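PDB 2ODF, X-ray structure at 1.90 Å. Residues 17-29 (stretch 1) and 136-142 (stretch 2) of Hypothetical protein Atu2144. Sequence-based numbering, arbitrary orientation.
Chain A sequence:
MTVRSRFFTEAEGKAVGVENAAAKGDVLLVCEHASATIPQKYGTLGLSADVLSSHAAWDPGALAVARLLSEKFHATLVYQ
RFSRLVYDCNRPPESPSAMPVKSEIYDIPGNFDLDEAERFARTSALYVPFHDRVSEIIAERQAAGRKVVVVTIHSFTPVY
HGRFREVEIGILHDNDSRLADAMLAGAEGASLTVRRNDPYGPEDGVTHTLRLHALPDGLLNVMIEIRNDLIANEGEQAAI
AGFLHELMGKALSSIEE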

ATOM      1  N   GLY A  17     -11.751 -13.181   2.230  1.00 19.13           N
ATOM      2  CA  GLY A  17     -12.762 -14.200   2.022  1.00 19.37           C
ATOM      3  C   GLY A  17     -13.696 -13.817   0.894  1.00 19.17           C
ATOM      4  O   GLY A  17     -14.003 -12.635   0.703  1.00 17.80           O
ATOM      5  N   VAL A  18     -14.109 -14.796   0.099  1.00 19.58           N
ATOM      6  CA  VAL A  18     -15.110 -14.526  -0.937  1.00 19.89           C
ATOM      7  C   VAL A  18     -16.117 -15.656  -0.869  1.00 20.85           C
ATOM      8  O   VAL A  18     -15.725 -16.818  -0.830  1.00 19.74           O
ATOM      9  CB  VAL A  18     -14.512 -14.410  -2.355  1.00 20.58           C
ATOM     10  CG1 VAL A  18     -15.635 -14.281  -3.433  1.00 19.83           C
ATOM     11  CG2 VAL A  18     -13.532 -13.226  -2.441  1.00 20.86           C
ATOM     12  N   GLU A  19     -17.382 -15.294  -0.804  1.00 20.36           N
ATOM     13  CA  GLU A  19     -18.462 -16.236  -0.780  1.00 21.82           C
ATOM     14  C   GLU A  19     -19.426 -15.962  -1.922  1.00 21.67           C
ATOM     15  O   GLU A  19     -19.597 -14.859  -2.326  1.00 20.87           O
ATOM     16  CB  GLU A  19     -19.143 -16.246   0.575  1.00 22.15           C
ATOM     17  CG  GLU A  19     -18.331 -16.925   1.677  1.00 24.03           C
ATOM     18  CD  GLU A  19     -18.949 -16.751   3.051  1.00 25.68           C
ATOM     19  OE1 GLU A  19     -20.073 -16.284   3.129  1.00 29.67           O
ATOM     20  OE2 GLU A  19     -18.318 -17.099   4.041  1.00 29.14           O
ATOM     21  N   ASN A  20     -19.982 -17.022  -2.472  1.00 22.56           N
ATOM     22  CA  ASN A  20     -20.869 -16.884  -3.606  1.00 23.05           C
ATOM     23  C   ASN A  20     -20.142 -16.217  -4.781  1.00 22.21           C
ATOM     24  O   ASN A  20     -20.685 -15.412  -5.436  1.00 21.87           O
ATOM     25  CB  ASN A  20     -22.098 -16.122  -3.152  1.00 23.11           C
ATOM     26  CG  ASN A  20     -23.371 -16.747  -3.595  1.00 27.12           C
ATOM     27  OD1 ASN A  20     -23.356 -17.744  -4.229  1.00 31.22           O
ATOM     28  ND2 ASN A  20     -24.477 -16.123  -3.291  1.00 28.72           N
ATOM     29  N   ALA A  21     -18.892 -16.604  -5.006  1.00 22.84           N
ATOM     30  CA  ALA A  21     -18.045 -16.036  -6.075  1.00 23.13           C
ATOM     31  C   ALA A  21     -18.756 -16.057  -7.433  1.00 23.91           C
ATOM     32  O   ALA A  21     -18.732 -15.080  -8.206  1.00 23.67           O
ATOM     33  CB  ALA A  21     -16.710 -16.795  -6.159  1.00 23.51           C
ATOM     34  N   ALA A  22     -19.430 -17.162  -7.713  1.00 23.78           N
ATOM     35  CA  ALA A  22     -20.138 -17.312  -8.966  1.00 24.56           C
ATOM     36  C   ALA A  22     -21.620 -16.927  -8.890  1.00 24.47           C
ATOM     37  O   ALA A  22     -22.400 -17.422  -9.649  1.00 26.19           O
ATOM     38  CB  ALA A  22     -19.970 -18.747  -9.507  1.00 25.24           C
ATOM     39  N   ALA A  23     -22.011 -16.019  -8.009  1.00 24.62           N
ATOM     40  CA  ALA A  23     -23.406 -15.559  -7.964  1.00 24.45           C
ATOM     41  C   ALA A  23     -23.829 -14.844  -9.261  1.00 24.28           C
ATOM     42  O   ALA A  23     -23.031 -14.179  -9.912  1.00 23.45           O
ATOM     43  CB  ALA A  23     -23.640 -14.634  -6.763  1.00 24.81           C
ATOM     44  N   LYS A  24     -25.107 -14.973  -9.591  1.00 24.36           N
ATOM     45  CA  LYS A  24     -25.708 -14.331 -10.760  1.00 24.69           C
ATOM     46  C   LYS A  24     -26.179 -12.917 -10.472  1.00 24.49           C
ATOM     47  O   LYS A  24     -26.560 -12.205 -11.391  1.00 24.34           O
ATOM     48  CB  LYS A  24     -26.963 -15.082 -11.182  1.00 24.90           C
ATOM     49  CG  LYS A  24     -26.777 -16.463 -11.718  1.00 26.20           C
ATOM     50  CD  LYS A  24     -28.158 -17.005 -12.085  1.00 26.46           C
ATOM     51  CE  LYS A  24     -28.101 -18.426 -12.636  1.00 29.16           C
ATOM     52  NZ  LYS A  24     -29.450 -18.984 -12.993  1.00 29.59           N
ATOM     53  N   GLY A  25     -26.249 -12.545  -9.196  1.00 24.12           N
ATOM     54  CA  GLY A  25     -26.823 -11.258  -8.791  1.00 23.48           C
ATOM     55  C   GLY A  25     -25.989 -10.037  -9.154  1.00 22.80           C
ATOM     56  O   GLY A  25     -24.770 -10.106  -9.175  1.00 22.23           O
ATOM     57  N   ASP A  26     -26.667  -8.917  -9.421  1.00 22.54           N
ATOM     58  CA  ASP A  26     -26.006  -7.648  -9.742  1.00 21.89           C
ATOM     59  C   ASP A  26     -25.291  -7.021  -8.519  1.00 21.08           C
ATOM     60  O   ASP A  26     -24.309  -6.288  -8.676  1.00 21.40           O
ATOM     61  CB  ASP A  26     -27.015  -6.607 -10.265  1.00 22.55           C
ATOM     62  CG  ASP A  26     -27.764  -7.051 -11.525  1.00 25.46           C
ATOM     63  OD1 ASP A  26     -27.220  -7.848 -12.338  1.00 25.88           O
ATOM     64  OD2 ASP A  26     -28.914  -6.573 -11.692  1.00 27.02           O
ATOM     65  N   VAL A  27     -25.770  -7.296  -7.307  1.00 20.26           N
ATOM     66  CA  VAL A  27     -25.187  -6.698  -6.107  1.00 19.21           C
ATOM     67  C   VAL A  27     -23.843  -7.379  -5.719  1.00 18.61           C
ATOM     68  O   VAL A  27     -23.716  -8.604  -5.751  1.00 18.22           O
ATOM     69  CB  VAL A  27     -26.192  -6.714  -4.936  1.00 18.95           C
ATOM     70  CG1 VAL A  27     -25.546  -6.345  -3.649  1.00 18.54           C
ATOM     71  CG2 VAL A  27     -27.360  -5.751  -5.230  1.00 19.92           C
ATOM     72  N   LEU A  28     -22.832  -6.560  -5.433  1.00 17.62           N
ATOM     73  CA  LEU A  28     -21.538  -7.034  -4.912  1.00 17.12           C
ATOM     74  C   LEU A  28     -21.412  -6.506  -3.495  1.00 16.44           C
ATOM     75  O   LEU A  28     -21.313  -5.279  -3.270  1.00 15.02           O
ATOM     76  CB  LEU A  28     -20.383  -6.526  -5.775  1.00 17.50           C
ATOM     77  CG  LEU A  28     -18.948  -6.959  -5.383  1.00 17.06           C
ATOM     78  CD1 LEU A  28     -18.762  -8.483  -5.287  1.00 14.51           C
ATOM     79  CD2 LEU A  28     -17.874  -6.319  -6.323  1.00 16.44           C
ATOM     80  N   LEU A  29     -21.497  -7.427  -2.540  1.00 15.76           N
ATOM     81  CA  LEU A  29     -21.462  -7.100  -1.137  1.00 15.50           C
ATOM     82  C   LEU A  29     -20.015  -7.084  -0.660  1.00 15.53           C
ATOM     83  O   LEU A  29     -19.225  -7.976  -1.025  1.00 14.65           O
ATOM     84  CB  LEU A  29     -22.268  -8.106  -0.323  1.00 15.67           C
ATOM     85  CG  LEU A  29     -23.790  -8.120  -0.557  1.00 16.55           C
ATOM     86  CD1 LEU A  29     -24.456  -9.479  -0.163  1.00 14.56           C
ATOM     87  CD2 LEU A  29     -24.453  -6.918   0.135  1.00 16.82           C
ATOM     88  N   GLU A 136     -10.693  -6.878  -8.992  1.00 21.09           N
ATOM     89  CA  GLU A 136     -10.601  -7.971  -9.972  1.00 21.59           C
ATOM     90  C   GLU A 136     -11.999  -8.504 -10.333  1.00 20.52           C
ATOM     91  O   GLU A 136     -12.310  -8.722 -11.512  1.00 19.56           O
ATOM     92  CB  GLU A 136      -9.683  -9.075  -9.443  1.00 21.70           C
ATOM     93  CG  GLU A 136      -9.465 -10.235 -10.415  1.00 24.73           C
ATOM     94  CD  GLU A 136      -8.497 -11.284  -9.850  1.00 28.49           C
ATOM     95  OE1 GLU A 136      -8.002 -11.082  -8.689  1.00 39.54           O
ATOM     96  OE2 GLU A 136      -8.200 -12.264 -10.590  1.00 37.32           O
ATOM     97  N   ILE A 137     -12.840  -8.651  -9.312  1.00 20.36           N
ATOM     98  CA  ILE A 137     -14.211  -9.110  -9.471  1.00 20.20           C
ATOM     99  C   ILE A 137     -15.023  -8.091 -10.282  1.00 19.84           C
ATOM    100  O   ILE A 137     -15.753  -8.452 -11.217  1.00 19.33           O
ATOM    101  CB  ILE A 137     -14.862  -9.387  -8.090  1.00 20.14           C
ATOM    102  CG1 ILE A 137     -14.234 -10.662  -7.472  1.00 20.88           C
ATOM    103  CG2 ILE A 137     -16.382  -9.563  -8.248  1.00 21.36           C
ATOM    104  CD1 ILE A 137     -14.516 -10.911  -6.010  1.00 20.27           C
ATOM    105  N   ILE A 138     -14.924  -6.826  -9.920  1.00 19.78           N
ATOM    106  CA  ILE A 138     -15.611  -5.775 -10.680  1.00 20.07           C
ATOM    107  C   ILE A 138     -15.166  -5.734 -12.157  1.00 21.33           C
ATOM    108  O   ILE A 138     -16.027  -5.656 -13.055  1.00 20.91           O
ATOM    109  CB  ILE A 138     -15.478  -4.424 -10.024  1.00 19.36           C
ATOM    110  CG1 ILE A 138     -16.247  -4.405  -8.703  1.00 18.53           C
ATOM    111  CG2 ILE A 138     -15.985  -3.277 -10.990  1.00 19.32           C
ATOM    112  CD1 ILE A 138     -16.016  -3.129  -7.867  1.00 18.29           C
ATOM    113  N   ALA A 139     -13.855  -5.808 -12.416  1.00 21.63           N
ATOM    114  CA  ALA A 139     -13.352  -5.818 -13.787  1.00 23.29           C
ATOM    115  C   ALA A 139     -13.940  -7.009 -14.560  1.00 24.44           C
ATOM    116  O   ALA A 139     -14.363  -6.885 -15.697  1.00 25.17           O
ATOM    117  CB  ALA A 139     -11.833  -5.880 -13.796  1.00 23.65           C
ATOM    118  N   GLU A 140     -13.980  -8.162 -13.918  1.00 25.42           N
ATOM    119  CA  GLU A 140     -14.471  -9.356 -14.546  1.00 26.52           C
ATOM    120  C   GLU A 140     -15.969  -9.196 -14.893  1.00 26.39           C
ATOM    121  O   GLU A 140     -16.398  -9.466 -16.031  1.00 26.24           O
ATOM    122  CB  GLU A 140     -14.220 -10.537 -13.620  1.00 26.13           C
ATOM    123  CG  GLU A 140     -14.416 -11.853 -14.256  1.00 30.34           C
ATOM    124  CD  GLU A 140     -14.065 -12.993 -13.324  1.00 31.46           C
ATOM    125  OE1 GLU A 140     -14.614 -13.037 -12.177  1.00 36.57           O
ATOM    126  OE2 GLU A 140     -13.236 -13.839 -13.755  1.00 39.28           O
ATOM    127  N   ARG A 141     -16.757  -8.736 -13.926  1.00 26.10           N
ATOM    128  CA  ARG A 141     -18.190  -8.460 -14.177  1.00 26.39           C
ATOM    129  C   ARG A 141     -18.369  -7.501 -15.374  1.00 26.66           C
ATOM    130  O   ARG A 141     -19.216  -7.703 -16.265  1.00 26.68           O
ATOM    131  CB  ARG A 141     -18.844  -7.885 -12.916  1.00 25.35           C
ATOM    132  CG  ARG A 141     -18.968  -8.835 -11.719  1.00 24.88           C
ATOM    133  CD  ARG A 141     -19.867 -10.024 -11.953  1.00 25.00           C
ATOM    134  NE  ARG A 141     -19.612 -11.104 -10.981  1.00 26.49           N
ATOM    135  CZ  ARG A 141     -20.080 -11.136  -9.739  1.00 26.27           C
ATOM    136  NH1 ARG A 141     -20.832 -10.154  -9.278  1.00 24.08           N
ATOM    137  NH2 ARG A 141     -19.791 -12.154  -8.940  1.00 28.06           N
ATOM    138  N   GLN A 142     -17.560  -6.457 -15.419  1.00 27.34           N
ATOM    139  CA  GLN A 142     -17.719  -5.465 -16.470  1.00 28.62           C
ATOM    140  C   GLN A 142     -17.380  -6.052 -17.836  1.00 29.11           C
ATOM    141  O   GLN A 142     -18.015  -5.704 -18.848  1.00 28.80           O
ATOM    142  CB  GLN A 142     -16.915  -4.206 -16.172  1.00 28.05           C
ATOM    143  CG  GLN A 142     -17.322  -3.589 -14.826  1.00 30.39           C
ATOM    144  CD  GLN A 142     -17.334  -2.086 -14.780  1.00 32.06           C
ATOM    145  OE1 GLN A 142     -16.448  -1.480 -14.183  1.00 36.84           O
ATOM    146  NE2 GLN A 142     -18.368  -1.468 -15.370  1.00 35.59           N
TER
HETATM  147  O   HOH W   1     -22.975 -10.716  -7.169  1.00 16.03           O
HETATM  148  O   HOH W   2     -22.375  -8.012 -10.326  1.00 27.81           O

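Stretch 1 has a strand at each end, residues 17-19 and 27-29, joined by a loop. Within that loop, Asn-20 to Ala-23 form a type I beta turn, closed by a hydrogen bond from Ala-23 N to Asn-20 O at 3.0 Å. Stretch 2 is part of a longer helix. Its regular i to i+4 bonds include Arg-141 N to Ile-137 O at 2.9 Å. The two stretches do not run tightly together: the CA atoms of Leu-28 and Ile-138 are 8.4 Å apart, and those of Ala-21 and Ile-137 are 8.6 Å apart. Side chains fill the space between them. The contact buries 322 Å², both sides summed.

Ile-137 and Arg-141 are one helical turn apart, and both direct their CA-to-CB bonds toward stretch 1. Ile-137 meets the strands. Arg-141 meets the loop.

The apolar part centres on Leu-28. Its CA-to-CB bond points toward the helix, with chi1 t and chi2 p. Leu-28 CD1 lies 3.9 Å from Ile-137 CG2. Leu-28 CD2 lies 3.5 Å from Ile-138 CG1 and 4.1 Å from Ile-137 CG2, so it touches both isoleucines. The forked leucine thus packs against two successive helix residues. The CA-to-CB bond of Ile-138 points sideways, but the end of its side chain comes nearer. Val-18 adds a looser contact from the other strand, with Val-18 CG2 4.4 Å from Ile-137 CD1. Branched aliphatic side chains suit this region because they fill space without leaving polar groups unpaired.

Arg-141 supplies the polar part and has the largest area covered by the other stretch, 85 Å². With chi1 and chi2 both m and chi3 t, its guanidinium reaches the backbone carbonyls of the loop. Arg-141 NH2 gives a weak hydrogen bond to Ala-21 O, at 3.2 Å, with an N-H...O angle of 129°, near the plane of the group. Ala-23 O lies over one face of the guanidinium, 3.9 Å from Arg-141 NH2.

Two waters extend the reach of Arg-141 NH1. Water 1 accepts from Arg-141 NH1 at 3.1 Å and donates to Gly-25 O at 2.8 Å and Val-27 O at 2.6 Å. Water 2 accepts from Arg-141 NH1 at 2.8 Å and can donate to Asp-26 O at 3.1 Å, though other acceptors compete for its protons. A long side chain with several N-H groups suits this place, since several backbone carbonyl oxygens lie within its direct or water-mediated reach. The CA-to-CB bonds of Ala-22, Lys-24 and Asp-26 point away from the helix.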